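Local coordinates for protein esterase (Capnocytophaga ochracea, PDB 4W9R) that is of unknown function but is probably an esterase of the alpha/beta-hydrolase kind, extended at its C-terminal end by a set of paired helices, at residues B[62-67]-B[234-239]; B[293-298]-B[320-325]; B[310-315]-B[343-348]; B[314-319]-B[336-341]. One frame throughout, in Å; residues are numbered along the deposited sequence.

Interaction 1 of 4, residues B[62-67]-B[234-239]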
loop_
_atom_site.group_PDB
_atom_site.type_symbol
_atom_site.label_atom_id
_atom_site.label_comp_id
_atom_site.label_asym_id
_atom_site.label_seq_id
_atom_site.Cartn_x
_atom_site.Cartn_y
_atom_site.Cartn_z
ATOM N N GLU B 62 -14.630 4.238 -3.081
ATOM C CA GLU B 62 -14.040 5.376 -2.384
ATOM C C GLU B 62 -13.314 6.317 -3.345
ATOM O O GLU B 62 -12.893 7.407 -2.960
ATOM C CB GLU B 62 -13.080 4.892 -1.296
ATOM C CG GLU B 62 -13.732 4.006 -0.250
ATOM C CD GLU B 62 -12.792 3.656 0.885
ATOM O OE1 GLU B 62 -11.648 4.161 0.891
ATOM O OE2 GLU B 62 -13.196 2.878 1.774
HETATM N N MSE B 63 -13.175 5.888 -4.596
HETATM C CA MSE B 63 -12.518 6.695 -5.621
HETATM C C MSE B 63 -13.180 6.522 -6.979
HETATM O O MSE B 63 -13.678 5.443 -7.298
HETATM C CB MSE B 63 -11.035 6.329 -5.736
HETATM C CG MSE B 63 -10.114 7.090 -4.803
HETATM SE SE MSE B 63 -8.228 6.761 -5.205
HETATM C CE MSE B 63 -8.182 7.399 -7.044
ATOM N N PRO B 64 -13.184 7.590 -7.788
ATOM C CA PRO B 64 -13.604 7.486 -9.187
ATOM C C PRO B 64 -12.528 6.796 -10.017
ATOM O O PRO B 64 -11.388 6.697 -9.563
ATOM C CB PRO B 64 -13.775 8.946 -9.610
ATOM C CG PRO B 64 -12.798 9.682 -8.758
ATOM C CD PRO B 64 -12.801 8.968 -7.430
ATOM N N LYS B 65 -12.883 6.312 -11.202
ATOM C CA LYS B 65 -11.891 5.760 -12.113
ATOM C C LYS B 65 -10.911 6.856 -12.522
ATOM O O LYS B 65 -11.317 7.965 -12.869
ATOM C CB LYS B 65 -12.559 5.147 -13.344
ATOM C CG LYS B 65 -13.375 3.897 -13.056
ATOM C CD LYS B 65 -14.077 3.403 -14.314
ATOM C CE LYS B 65 -14.881 2.142 -14.045
ATOM N NZ LYS B 65 -14.016 1.022 -13.579
ATOM N N CYS B 66 -9.621 6.546 -12.472
ATOM C CA CYS B 66 -8.592 7.532 -12.774
ATOM C C CYS B 66 -7.616 7.033 -13.830
ATOM O O CYS B 66 -7.471 5.830 -14.043
ATOM C CB CYS B 66 -7.825 7.912 -11.505
ATOM S SG CYS B 66 -8.803 8.809 -10.283
ATOM N N ILE B 67 -6.953 7.973 -14.494
ATOM C CA ILE B 67 -5.883 7.643 -15.424
ATOM C C ILE B 67 -4.544 7.976 -14.781
ATOM O O ILE B 67 -4.337 9.091 -14.301
ATOM C CB ILE B 67 -6.034 8.395 -16.760
ATOM C CG1 ILE B 67 -7.278 7.904 -17.503
ATOM C CG2 ILE B 67 -4.800 8.204 -17.625
ATOM C CD1 ILE B 67 -7.453 8.514 -18.873
ATOM N N ASP B 234 -11.608 11.648 -0.386
ATOM C CA ASP B 234 -12.539 11.300 0.690
ATOM C C ASP B 234 -13.988 11.738 0.451
ATOM O O ASP B 234 -14.922 11.056 0.876
ATOM C CB ASP B 234 -12.045 11.894 2.010
ATOM C CG ASP B 234 -12.889 11.467 3.193
ATOM O OD1 ASP B 234 -12.731 10.314 3.650
ATOM O OD2 ASP B 234 -13.708 12.282 3.667
ATOM N N ILE B 235 -14.174 12.868 -0.222
ATOM C CA ILE B 235 -15.512 13.391 -0.488
ATOM C C ILE B 235 -16.330 12.444 -1.377
ATOM O O ILE B 235 -17.561 12.484 -1.377
ATOM C CB ILE B 235 -15.443 14.793 -1.148
ATOM C CG1 ILE B 235 -16.812 15.478 -1.129
ATOM C CG2 ILE B 235 -14.895 14.703 -2.564
ATOM C CD1 ILE B 235 -17.384 15.663 0.261
ATOM N N TYR B 236 -15.639 11.580 -2.115
ATOM C CA TYR B 236 -16.291 10.653 -3.036
ATOM C C TYR B 236 -16.931 9.482 -2.296
ATOM O O TYR B 236 -17.818 8.815 -2.828
ATOM C CB TYR B 236 -15.281 10.136 -4.064
ATOM C CG TYR B 236 -15.883 9.376 -5.228
ATOM C CD1 TYR B 236 -16.055 7.999 -5.173
ATOM C CD2 TYR B 236 -16.259 10.036 -6.391
ATOM C CE1 TYR B 236 -16.599 7.301 -6.236
ATOM C CE2 TYR B 236 -16.799 9.346 -7.462
ATOM C CZ TYR B 236 -16.968 7.980 -7.379
ATOM O OH TYR B 236 -17.507 7.292 -8.441
ATOM N N LYS B 237 -16.474 9.240 -1.069
ATOM C CA LYS B 237 -16.954 8.117 -0.268
ATOM C C LYS B 237 -18.468 8.142 -0.077
ATOM O O LYS B 237 -19.075 9.211 -0.023
ATOM C CB LYS B 237 -16.269 8.102 1.104
ATOM C CG LYS B 237 -14.845 7.565 1.105
ATOM C CD LYS B 237 -14.318 7.444 2.529
ATOM C CE LYS B 237 -12.879 6.947 2.562
ATOM N NZ LYS B 237 -11.926 7.922 1.962
ATOM N N PRO B 238 -19.082 6.953 0.017
ATOM C CA PRO B 238 -20.509 6.838 0.332
ATOM C C PRO B 238 -20.820 7.390 1.718
ATOM O O PRO B 238 -19.917 7.500 2.547
ATOM C CB PRO B 238 -20.762 5.327 0.277
ATOM C CG PRO B 238 -19.664 4.787 -0.579
ATOM C CD PRO B 238 -18.475 5.644 -0.273
ATOM N N ILE B 239 -22.080 7.728 1.965
ATOM C CA ILE B 239 -22.476 8.247 3.267
ATOM C C ILE B 239 -22.632 7.102 4.260
ATOM O O ILE B 239 -23.437 6.193 4.053
ATOM C CB ILE B 239 -23.792 9.041 3.186
ATOM C CG1 ILE B 239 -23.672 10.165 2.156
ATOM C CG2 ILE B 239 -24.163 9.604 4.549
ATOM C CD1 ILE B 239 -24.938 10.975 1.987
HETATM O O HOH W 1 -11.673 8.328 -0.573
#
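The ring of Tyr236 is laid flat against the chain at Met63 and Pro64, and this is the close-fitting part of the contact. Pro64 CD stands over the ring face, 3.8 Å from its centroid and 13° off the normal, while Pro64 CB reaches Tyr236 CE2 at 3.7 Å; the carbonyl carbon of Met63 lies over the same face, 3.6 Å from Tyr236 CE1. With CG anti to the backbone N, chi1 -169°, the ring is directed at segment 62-67. An alanine in place of Tyr236 would lose the CH-pi contact with Pro64 and probably loosen the fit of the two loops. The Glu62–Lys237 side is slacker: Glu62 OE1 is 3.9 Å from Lys237 NZ, a long salt bridge, and one water joins Glu62 O to Lys237 NZ. Both charged ends have firmer partners, Lys237 in Asp234 and Asp230, Glu62 in Asn218 of the second subunit. The contact thus brings the loop between helix 43-59 and strand 67-71 against the link from helix 217-232 to helix 241-248.

Interaction 2 of 4, residues B[293-298]-B[320-325]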
loop_
_atom_site.group_PDB
_atom_site.type_symbol
_atom_site.label_atom_id
_atom_site.label_comp_id
_atom_site.label_asym_id
_atom_site.label_seq_id
_atom_site.Cartn_x
_atom_site.Cartn_y
_atom_site.Cartn_z
ATOM N N ASP B 293 -39.408 16.743 6.985
ATOM C CA ASP B 293 -39.200 17.888 6.114
ATOM C C ASP B 293 -39.552 17.477 4.694
ATOM O O ASP B 293 -38.804 16.754 4.041
ATOM C CB ASP B 293 -37.748 18.368 6.209
ATOM C CG ASP B 293 -37.363 19.310 5.088
ATOM O OD1 ASP B 293 -38.209 20.126 4.667
ATOM O OD2 ASP B 293 -36.202 19.232 4.633
ATOM N N TRP B 294 -40.679 17.982 4.206
ATOM C CA TRP B 294 -41.220 17.505 2.941
ATOM C C TRP B 294 -40.786 18.341 1.751
ATOM O O TRP B 294 -40.993 17.948 0.606
ATOM C CB TRP B 294 -42.748 17.450 3.011
ATOM C CG TRP B 294 -43.261 16.715 4.216
ATOM C CD1 TRP B 294 -44.108 17.199 5.168
ATOM C CD2 TRP B 294 -42.945 15.371 4.605
ATOM N NE1 TRP B 294 -44.349 16.239 6.121
ATOM C CE2 TRP B 294 -43.646 15.107 5.799
ATOM C CE3 TRP B 294 -42.143 14.364 4.059
ATOM C CZ2 TRP B 294 -43.568 13.881 6.455
ATOM C CZ3 TRP B 294 -42.068 13.146 4.713
ATOM C CH2 TRP B 294 -42.776 12.916 5.898
ATOM N N GLU B 295 -40.165 19.482 2.013
ATOM C CA GLU B 295 -39.724 20.338 0.925
ATOM C C GLU B 295 -38.497 19.711 0.277
ATOM O O GLU B 295 -38.270 19.855 -0.925
ATOM C CB GLU B 295 -39.427 21.752 1.424
ATOM C CG GLU B 295 -39.625 22.834 0.370
ATOM C CD GLU B 295 -41.057 22.907 -0.139
ATOM O OE1 GLU B 295 -41.988 22.572 0.625
ATOM O OE2 GLU B 295 -41.253 23.299 -1.309
ATOM N N SER B 296 -37.722 18.995 1.085
ATOM C CA SER B 296 -36.558 18.270 0.594
ATOM C C SER B 296 -36.982 17.085 -0.263
ATOM O O SER B 296 -36.297 16.720 -1.216
ATOM C CB SER B 296 -35.688 17.794 1.760
ATOM O OG SER B 296 -35.065 18.883 2.418
ATOM N N LEU B 297 -38.121 16.490 0.081
ATOM C CA LEU B 297 -38.630 15.329 -0.638
ATOM C C LEU B 297 -38.997 15.680 -2.078
ATOM O O LEU B 297 -38.739 14.905 -2.999
ATOM C CB LEU B 297 -39.844 14.742 0.086
ATOM C CG LEU B 297 -40.465 13.486 -0.527
ATOM C CD1 LEU B 297 -39.439 12.368 -0.619
ATOM C CD2 LEU B 297 -41.672 13.040 0.282
ATOM N N LYS B 298 -39.593 16.852 -2.266
ATOM C CA LYS B 298 -39.966 17.318 -3.596
ATOM C C LYS B 298 -38.727 17.560 -4.449
ATOM O O LYS B 298 -38.676 17.171 -5.616
ATOM C CB LYS B 298 -40.800 18.598 -3.508
ATOM C CG LYS B 298 -41.349 19.083 -4.844
ATOM C CD LYS B 298 -42.029 20.438 -4.698
ATOM C CE LYS B 298 -42.824 20.804 -5.943
ATOM N NZ LYS B 298 -41.968 20.876 -7.158
ATOM N N ALA B 320 -45.146 11.621 -5.438
ATOM C CA ALA B 320 -46.497 11.251 -5.027
ATOM C C ALA B 320 -46.644 11.314 -3.511
ATOM O O ALA B 320 -47.666 11.768 -2.997
ATOM C CB ALA B 320 -46.850 9.863 -5.535
ATOM N N GLU B 321 -45.619 10.856 -2.798
ATOM C CA GLU B 321 -45.621 10.927 -1.342
ATOM C C GLU B 321 -45.619 12.378 -0.877
ATOM O O GLU B 321 -46.262 12.719 0.113
ATOM C CB GLU B 321 -44.420 10.181 -0.755
ATOM C CG GLU B 321 -44.626 8.680 -0.617
ATOM C CD GLU B 321 -43.524 8.007 0.185
ATOM O OE1 GLU B 321 -42.441 8.611 0.343
ATOM O OE2 GLU B 321 -43.744 6.873 0.663
ATOM N N TYR B 322 -44.898 13.228 -1.601
ATOM C CA TYR B 322 -44.837 14.647 -1.274
ATOM C C TYR B 322 -46.209 15.301 -1.370
ATOM O O TYR B 322 -46.577 16.122 -0.529
ATOM C CB TYR B 322 -43.856 15.375 -2.194
ATOM C CG TYR B 322 -43.997 16.881 -2.143
ATOM C CD1 TYR B 322 -43.484 17.607 -1.079
ATOM C CD2 TYR B 322 -44.649 17.574 -3.156
ATOM C CE1 TYR B 322 -43.610 18.982 -1.023
ATOM C CE2 TYR B 322 -44.781 18.950 -3.107
ATOM C CZ TYR B 322 -44.260 19.648 -2.039
ATOM O OH TYR B 322 -44.385 21.017 -1.982
ATOM N N TYR B 323 -46.960 14.939 -2.403
ATOM C CA TYR B 323 -48.286 15.506 -2.608
ATOM C C TYR B 323 -49.237 15.103 -1.486
ATOM O O TYR B 323 -50.094 15.886 -1.080
ATOM C CB TYR B 323 -48.839 15.084 -3.968
ATOM C CG TYR B 323 -48.232 15.858 -5.117
ATOM C CD1 TYR B 323 -47.949 17.213 -4.989
ATOM C CD2 TYR B 323 -47.930 15.235 -6.321
ATOM C CE1 TYR B 323 -47.390 17.929 -6.030
ATOM C CE2 TYR B 323 -47.369 15.944 -7.371
ATOM C CZ TYR B 323 -47.103 17.291 -7.217
ATOM O OH TYR B 323 -46.547 18.003 -8.255
ATOM N N GLU B 324 -49.073 13.886 -0.976
ATOM C CA GLU B 324 -49.862 13.433 0.164
ATOM C C GLU B 324 -49.535 14.244 1.413
ATOM O O GLU B 324 -50.427 14.608 2.177
ATOM C CB GLU B 324 -49.630 11.943 0.432
ATOM C CG GLU B 324 -50.311 11.016 -0.562
ATOM C CD GLU B 324 -50.234 9.556 -0.152
ATOM O OE1 GLU B 324 -49.108 9.029 -0.019
ATOM O OE2 GLU B 324 -51.301 8.936 0.043
ATOM N N LYS B 325 -48.251 14.532 1.607
ATOM C CA LYS B 325 -47.797 15.244 2.799
ATOM C C LYS B 325 -48.291 16.690 2.843
ATOM O O LYS B 325 -48.531 17.231 3.921
ATOM C CB LYS B 325 -46.270 15.219 2.887
ATOM C CG LYS B 325 -45.675 13.824 2.995
ATOM C CD LYS B 325 -46.217 13.073 4.199
ATOM C CE LYS B 325 -45.660 11.659 4.261
ATOM N NZ LYS B 325 -46.158 10.913 5.448
#
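Two CH-pi contacts dominate where helices 294-306 and 314-325 pack roughly antiparallel, the short segments' axes 9.1 Å apart at closest approach and at 149°. In the first, Lys325 runs its methylenes obliquely over the indole face of Trp294: CB sits 3.6 Å from the centroid of the five-membered ring, and CE reaches Trp294 CH2 at 3.5 Å over the six-membered one. The chi2 bend of Lys325 (-58°) turns its chain across the ring. A serine in place of Trp294 would leave these methylenes without their aromatic platform and probably weaken this end of the interface. In the second, Lys298 CB stands 3.6 Å from the centroid of the Tyr322 ring. Purely apolar contact comes from Leu297 CD2, 4.0 Å from Tyr322 CB. Among polar interactions, Asp293 N-caps its helix through a weak bond from Glu295 N and accepts from Ser296 OG, while Glu321 is hydrogen-bonded to the Tyr285 hydroxyl and salt-bridged to Arg356. Helix 278-290 backs Trp294 and Leu297; helix 329-339 flanks Ala320 and Glu321.

Interaction 3 of 4, residues B[310-315]-B[343-348]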
loop_
_atom_site.group_PDB
_atom_site.type_symbol
_atom_site.label_atom_id
_atom_site.label_comp_id
_atom_site.label_asym_id
_atom_site.label_seq_id
_atom_site.Cartn_x
_atom_site.Cartn_y
_atom_site.Cartn_z
ATOM N N LEU B 310 -34.422 8.166 -13.917
ATOM C CA LEU B 310 -35.574 8.490 -14.766
ATOM C C LEU B 310 -36.394 7.269 -15.192
ATOM O O LEU B 310 -37.618 7.340 -15.308
ATOM C CB LEU B 310 -35.105 9.242 -16.014
ATOM C CG LEU B 310 -36.184 9.603 -17.036
ATOM C CD1 LEU B 310 -37.244 10.496 -16.406
ATOM C CD2 LEU B 310 -35.573 10.266 -18.260
ATOM N N LYS B 311 -35.715 6.146 -15.397
ATOM C CA LYS B 311 -36.348 4.928 -15.894
ATOM C C LYS B 311 -36.884 4.059 -14.760
ATOM O O LYS B 311 -37.325 2.934 -14.986
ATOM C CB LYS B 311 -35.372 4.129 -16.758
ATOM C CG LYS B 311 -35.012 4.819 -18.062
ATOM C CD LYS B 311 -36.265 5.212 -18.831
ATOM C CE LYS B 311 -35.927 5.994 -20.090
ATOM N NZ LYS B 311 -37.156 6.430 -20.812
ATOM N N THR B 312 -36.822 4.577 -13.539
ATOM C CA THR B 312 -37.292 3.850 -12.365
ATOM C C THR B 312 -38.509 4.535 -11.752
ATOM O O THR B 312 -38.742 5.720 -11.976
ATOM C CB THR B 312 -36.199 3.726 -11.289
ATOM O OG1 THR B 312 -35.943 5.014 -10.713
ATOM C CG2 THR B 312 -34.917 3.170 -11.890
ATOM N N ALA B 313 -39.301 3.769 -11.011
ATOM C CA ALA B 313 -40.511 4.286 -10.375
ATOM C C ALA B 313 -40.227 5.273 -9.242
ATOM O O ALA B 313 -41.142 5.926 -8.741
ATOM C CB ALA B 313 -41.350 3.132 -9.854
HETATM N N MSE B 314 -38.963 5.382 -8.842
HETATM C CA MSE B 314 -38.596 6.159 -7.660
HETATM C C MSE B 314 -38.937 7.662 -7.704
HETATM O O MSE B 314 -39.497 8.177 -6.736
HETATM C CB MSE B 314 -37.101 5.991 -7.370
HETATM C CG MSE B 314 -36.706 6.476 -5.990
HETATM SE SE MSE B 314 -34.881 6.008 -5.521
HETATM C CE MSE B 314 -33.969 7.347 -6.582
ATOM N N PRO B 315 -38.594 8.373 -8.801
ATOM C CA PRO B 315 -38.866 9.819 -8.795
ATOM C C PRO B 315 -40.335 10.175 -8.580
ATOM O O PRO B 315 -40.636 11.083 -7.804
ATOM C CB PRO B 315 -38.412 10.264 -10.189
ATOM C CG PRO B 315 -37.376 9.282 -10.568
ATOM C CD PRO B 315 -37.855 7.975 -10.015
ATOM N N PRO B 343 -40.355 0.591 -13.854
ATOM C CA PRO B 343 -39.762 -0.563 -13.165
ATOM C C PRO B 343 -39.537 -0.354 -11.670
ATOM O O PRO B 343 -39.344 0.773 -11.214
ATOM C CB PRO B 343 -38.424 -0.739 -13.885
ATOM C CG PRO B 343 -38.693 -0.271 -15.260
ATOM C CD PRO B 343 -39.663 0.875 -15.124
ATOM N N ASN B 344 -39.566 -1.452 -10.922
ATOM C CA ASN B 344 -39.338 -1.419 -9.485
ATOM C C ASN B 344 -37.878 -1.169 -9.134
ATOM O O ASN B 344 -36.974 -1.635 -9.828
ATOM C CB ASN B 344 -39.793 -2.730 -8.841
ATOM C CG ASN B 344 -41.256 -3.025 -9.086
ATOM O OD1 ASN B 344 -42.040 -2.130 -9.406
ATOM N ND2 ASN B 344 -41.637 -4.287 -8.925
ATOM N N ILE B 345 -37.654 -0.432 -8.052
ATOM C CA ILE B 345 -36.314 -0.259 -7.509
ATOM C C ILE B 345 -36.365 -0.289 -5.982
ATOM O O ILE B 345 -37.193 0.386 -5.370
ATOM C CB ILE B 345 -35.664 1.053 -8.000
ATOM C CG1 ILE B 345 -34.320 1.279 -7.304
ATOM C CG2 ILE B 345 -36.601 2.236 -7.786
ATOM C CD1 ILE B 345 -33.580 2.507 -7.785
ATOM N N ASP B 346 -35.482 -1.084 -5.380
ATOM C CA ASP B 346 -35.427 -1.255 -3.929
ATOM C C ASP B 346 -36.802 -1.623 -3.368
ATOM O O ASP B 346 -37.424 -2.584 -3.820
ATOM C CB ASP B 346 -34.890 0.015 -3.257
ATOM C CG ASP B 346 -34.339 -0.246 -1.864
ATOM O OD1 ASP B 346 -34.941 -1.046 -1.118
ATOM O OD2 ASP B 346 -33.298 0.351 -1.515
ATOM N N PHE B 347 -37.279 -0.847 -2.399
ATOM C CA PHE B 347 -38.553 -1.139 -1.749
ATOM C C PHE B 347 -39.732 -0.534 -2.505
ATOM O O PHE B 347 -40.879 -0.664 -2.080
ATOM C CB PHE B 347 -38.548 -0.645 -0.298
ATOM C CG PHE B 347 -38.670 0.846 -0.155
ATOM C CD1 PHE B 347 -39.898 1.432 0.113
ATOM C CD2 PHE B 347 -37.556 1.661 -0.270
ATOM C CE1 PHE B 347 -40.013 2.802 0.255
ATOM C CE2 PHE B 347 -37.665 3.032 -0.130
ATOM C CZ PHE B 347 -38.895 3.604 0.134
ATOM N N ILE B 348 -39.452 0.116 -3.630
ATOM C CA ILE B 348 -40.523 0.679 -4.441
ATOM C C ILE B 348 -40.979 -0.378 -5.427
ATOM O O ILE B 348 -40.230 -0.773 -6.320
ATOM C CB ILE B 348 -40.076 1.933 -5.221
ATOM C CG1 ILE B 348 -39.159 2.811 -4.368
ATOM C CG2 ILE B 348 -41.286 2.714 -5.717
ATOM C CD1 ILE B 348 -39.832 3.393 -3.175
#
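Ile345 shows how a single branched side chain can serve two residues of a neighbouring segment. Its CB carries the two branches in different directions. CG2, in the crowded position between the backbone N and the carbonyl carbon, reaches both Thr312 and Met314, 3.8 Å from Thr312 CB and 3.8 Å from Met314 CB. CG1 goes anti to the backbone N, chi1 174°, and merely spaces out the tip. Full extension at chi2 (177°) carries CD1 to looser approaches, 4.4 Å from both Met314 SE, of a selenomethionine, and Thr312 CG2. Tyr309 adds a further apolar neighbour, and its carbonyl bonds Thr312 OG1. Beside this packing, the backbone supplies the one hydrogen bond between the segments: Ala313 N donates to Pro343 O at 3.0 Å, with the donor nearly along the C=O axis. Ala313 CB meets Ile348 CG2 at 4.2 Å, while the Pro343 ring borders the Lys311 carbonyl. Ile345 and Ile348 bracket a type II' beta turn, closed by Ile348 N donating to Ile345 O at 2.9 Å. This is a helix-connecting loop folded back on the approach to an earlier helix, within a row of helical hairpins consistent with a tetratricopeptide-like array.

Interaction 4 of 4, residues B[314-319]-B[336-341]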
loop_
_atom_site.group_PDB
_atom_site.type_symbol
_atom_site.label_atom_id
_atom_site.label_comp_id
_atom_site.label_asym_id
_atom_site.label_seq_id
_atom_site.Cartn_x
_atom_site.Cartn_y
_atom_site.Cartn_z
HETATM N N MSE B 314 -38.963 5.382 -8.842
HETATM C CA MSE B 314 -38.596 6.159 -7.660
HETATM C C MSE B 314 -38.937 7.662 -7.704
HETATM O O MSE B 314 -39.497 8.177 -6.736
HETATM C CB MSE B 314 -37.101 5.991 -7.370
HETATM C CG MSE B 314 -36.706 6.476 -5.990
HETATM SE SE MSE B 314 -34.881 6.008 -5.521
HETATM C CE MSE B 314 -33.969 7.347 -6.582
ATOM N N PRO B 315 -38.594 8.373 -8.801
ATOM C CA PRO B 315 -38.866 9.819 -8.795
ATOM C C PRO B 315 -40.335 10.175 -8.580
ATOM O O PRO B 315 -40.636 11.083 -7.804
ATOM C CB PRO B 315 -38.412 10.264 -10.189
ATOM C CG PRO B 315 -37.376 9.282 -10.568
ATOM C CD PRO B 315 -37.855 7.975 -10.015
ATOM N N ASN B 316 -41.236 9.467 -9.252
ATOM C CA ASN B 316 -42.659 9.748 -9.114
ATOM C C ASN B 316 -43.231 9.197 -7.813
ATOM O O ASN B 316 -44.257 9.674 -7.333
ATOM C CB ASN B 316 -43.430 9.190 -10.309
ATOM C CG ASN B 316 -43.265 10.040 -11.552
ATOM O OD1 ASN B 316 -43.173 11.266 -11.472
ATOM N ND2 ASN B 316 -43.222 9.393 -12.712
ATOM N N PHE B 317 -42.569 8.198 -7.241
ATOM C CA PHE B 317 -42.976 7.686 -5.938
ATOM C C PHE B 317 -42.694 8.726 -4.859
ATOM O O PHE B 317 -43.524 8.962 -3.983
ATOM C CB PHE B 317 -42.258 6.378 -5.611
ATOM C CG PHE B 317 -42.666 5.777 -4.294
ATOM C CD1 PHE B 317 -43.751 4.921 -4.214
ATOM C CD2 PHE B 317 -41.964 6.069 -3.134
ATOM C CE1 PHE B 317 -44.127 4.366 -3.003
ATOM C CE2 PHE B 317 -42.334 5.517 -1.922
ATOM C CZ PHE B 317 -43.417 4.665 -1.856
ATOM N N PHE B 318 -41.514 9.336 -4.925
ATOM C CA PHE B 318 -41.143 10.394 -3.993
ATOM C C PHE B 318 -42.074 11.591 -4.138
ATOM O O PHE B 318 -42.517 12.171 -3.148
ATOM C CB PHE B 318 -39.692 10.836 -4.216
ATOM C CG PHE B 318 -38.671 9.856 -3.712
ATOM C CD1 PHE B 318 -39.039 8.808 -2.886
ATOM C CD2 PHE B 318 -37.336 9.993 -4.059
ATOM C CE1 PHE B 318 -38.097 7.908 -2.422
ATOM C CE2 PHE B 318 -36.388 9.097 -3.596
ATOM C CZ PHE B 318 -36.770 8.055 -2.776
ATOM N N LEU B 319 -42.369 11.950 -5.383
ATOM C CA LEU B 319 -43.225 13.093 -5.672
ATOM C C LEU B 319 -44.661 12.839 -5.218
ATOM O O LEU B 319 -45.313 13.733 -4.678
ATOM C CB LEU B 319 -43.191 13.417 -7.166
ATOM C CG LEU B 319 -43.884 14.705 -7.612
ATOM C CD1 LEU B 319 -43.249 15.921 -6.952
ATOM C CD2 LEU B 319 -43.844 14.829 -9.126
ATOM N N TYR B 336 -48.886 8.600 -8.468
ATOM C CA TYR B 336 -48.700 7.194 -8.124
ATOM C C TYR B 336 -48.951 6.305 -9.338
ATOM O O TYR B 336 -48.198 5.367 -9.600
ATOM C CB TYR B 336 -49.626 6.782 -6.979
ATOM C CG TYR B 336 -49.056 7.011 -5.597
ATOM C CD1 TYR B 336 -47.870 6.406 -5.205
ATOM C CD2 TYR B 336 -49.720 7.809 -4.674
ATOM C CE1 TYR B 336 -47.350 6.604 -3.940
ATOM C CE2 TYR B 336 -49.209 8.013 -3.406
ATOM C CZ TYR B 336 -48.023 7.408 -3.044
ATOM O OH TYR B 336 -47.510 7.606 -1.784
ATOM N N GLN B 337 -50.012 6.612 -10.078
ATOM C CA GLN B 337 -50.358 5.862 -11.280
ATOM C C GLN B 337 -49.279 6.009 -12.346
ATOM O O GLN B 337 -49.089 5.126 -13.183
ATOM C CB GLN B 337 -51.709 6.325 -11.829
ATOM C CG GLN B 337 -52.893 5.990 -10.933
ATOM C CD GLN B 337 -54.168 6.693 -11.363
ATOM O OE1 GLN B 337 -54.138 7.609 -12.184
ATOM N NE2 GLN B 337 -55.296 6.266 -10.807
ATOM N N LYS B 338 -48.570 7.131 -12.305
ATOM C CA LYS B 338 -47.489 7.391 -13.244
ATOM C C LYS B 338 -46.251 6.585 -12.856
ATOM O O LYS B 338 -45.490 6.141 -13.715
ATOM C CB LYS B 338 -47.167 8.886 -13.285
ATOM C CG LYS B 338 -46.703 9.392 -14.639
ATOM C CD LYS B 338 -46.667 10.913 -14.669
ATOM C CE LYS B 338 -46.365 11.432 -16.066
ATOM N NZ LYS B 338 -46.382 12.921 -16.119
ATOM N N ALA B 339 -46.064 6.396 -11.554
ATOM C CA ALA B 339 -44.924 5.647 -11.040
ATOM C C ALA B 339 -45.089 4.154 -11.293
ATOM O O ALA B 339 -44.110 3.431 -11.469
ATOM C CB ALA B 339 -44.741 5.913 -9.556
ATOM N N TYR B 340 -46.338 3.702 -11.313
ATOM C CA TYR B 340 -46.651 2.289 -11.493
ATOM C C TYR B 340 -46.222 1.778 -12.868
ATOM O O TYR B 340 -46.014 0.580 -13.057
ATOM C CB TYR B 340 -48.149 2.053 -11.289
ATOM C CG TYR B 340 -48.554 0.597 -11.288
ATOM C CD1 TYR B 340 -48.415 -0.180 -10.145
ATOM C CD2 TYR B 340 -49.086 0.001 -12.425
ATOM C CE1 TYR B 340 -48.787 -1.511 -10.137
ATOM C CE2 TYR B 340 -49.461 -1.329 -12.426
ATOM C CZ TYR B 340 -49.310 -2.081 -11.279
ATOM O OH TYR B 340 -49.681 -3.406 -11.272
ATOM N N THR B 341 -46.074 2.694 -13.818
ATOM C CA THR B 341 -45.718 2.335 -15.187
ATOM C C THR B 341 -44.208 2.207 -15.363
ATOM O O THR B 341 -43.722 1.935 -16.460
ATOM C CB THR B 341 -46.252 3.366 -16.198
ATOM O OG1 THR B 341 -45.613 4.630 -15.981
ATOM C CG2 THR B 341 -47.759 3.528 -16.050
#
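Phe317 and Tyr336 form an offset edge-to-face pair, the edge of Tyr336 turned toward the face of Phe317. Their centroids are 6.0 Å apart and the planes stand at 75°; the leading atom, Tyr336 CE1, is 4.0 Å from Phe317 CD1, which itself lies in the plane of the tyrosine ring. Phe317 reaches its partner because CG is anti to the backbone N, chi1 -178°. A third ring, Phe318, points to the other side of the helix, where Met314 CG rests over one face, toward its rim, and the phenylalanine ring stacks with Tyr285. Between the backbones two CB atoms meet: Asn316 CB is 3.6 Å from Ala339 CB, and the residues' CA atoms are 5.1 Å apart. At the margin, Asn316 ND2 lies across the methylenes of Lys338, 4.0 Å from CG. The Tyr336 hydroxyl is held by Glu324 and Arg356. An alanine at the near approach and aromatic rings farther along make a close helical hairpin, consistent with the helix pairs of tetratricopeptide-like repeats.

Overall arrangement
Read from the N terminus, interaction 1 closes a long loop of 166 residues that takes in five of the eight strands of the sheet, joining the hydrolase domain to the link that leads out of it. It is complete before the others open and stays about 13 Å from each at the nearest atoms. Beyond it, the three remaining contacts all use helix 314-325. Interaction 2 pairs that helix with the preceding 294-306, and its loop crosses those of interactions 3 and 4. These last two share Met314 and Pro315, and interaction 4 closes first, with its partner on helix 329-339, before interaction 3 reaches the following loop. Interaction 4 touches both companions, so the three bind the C-terminal helices together.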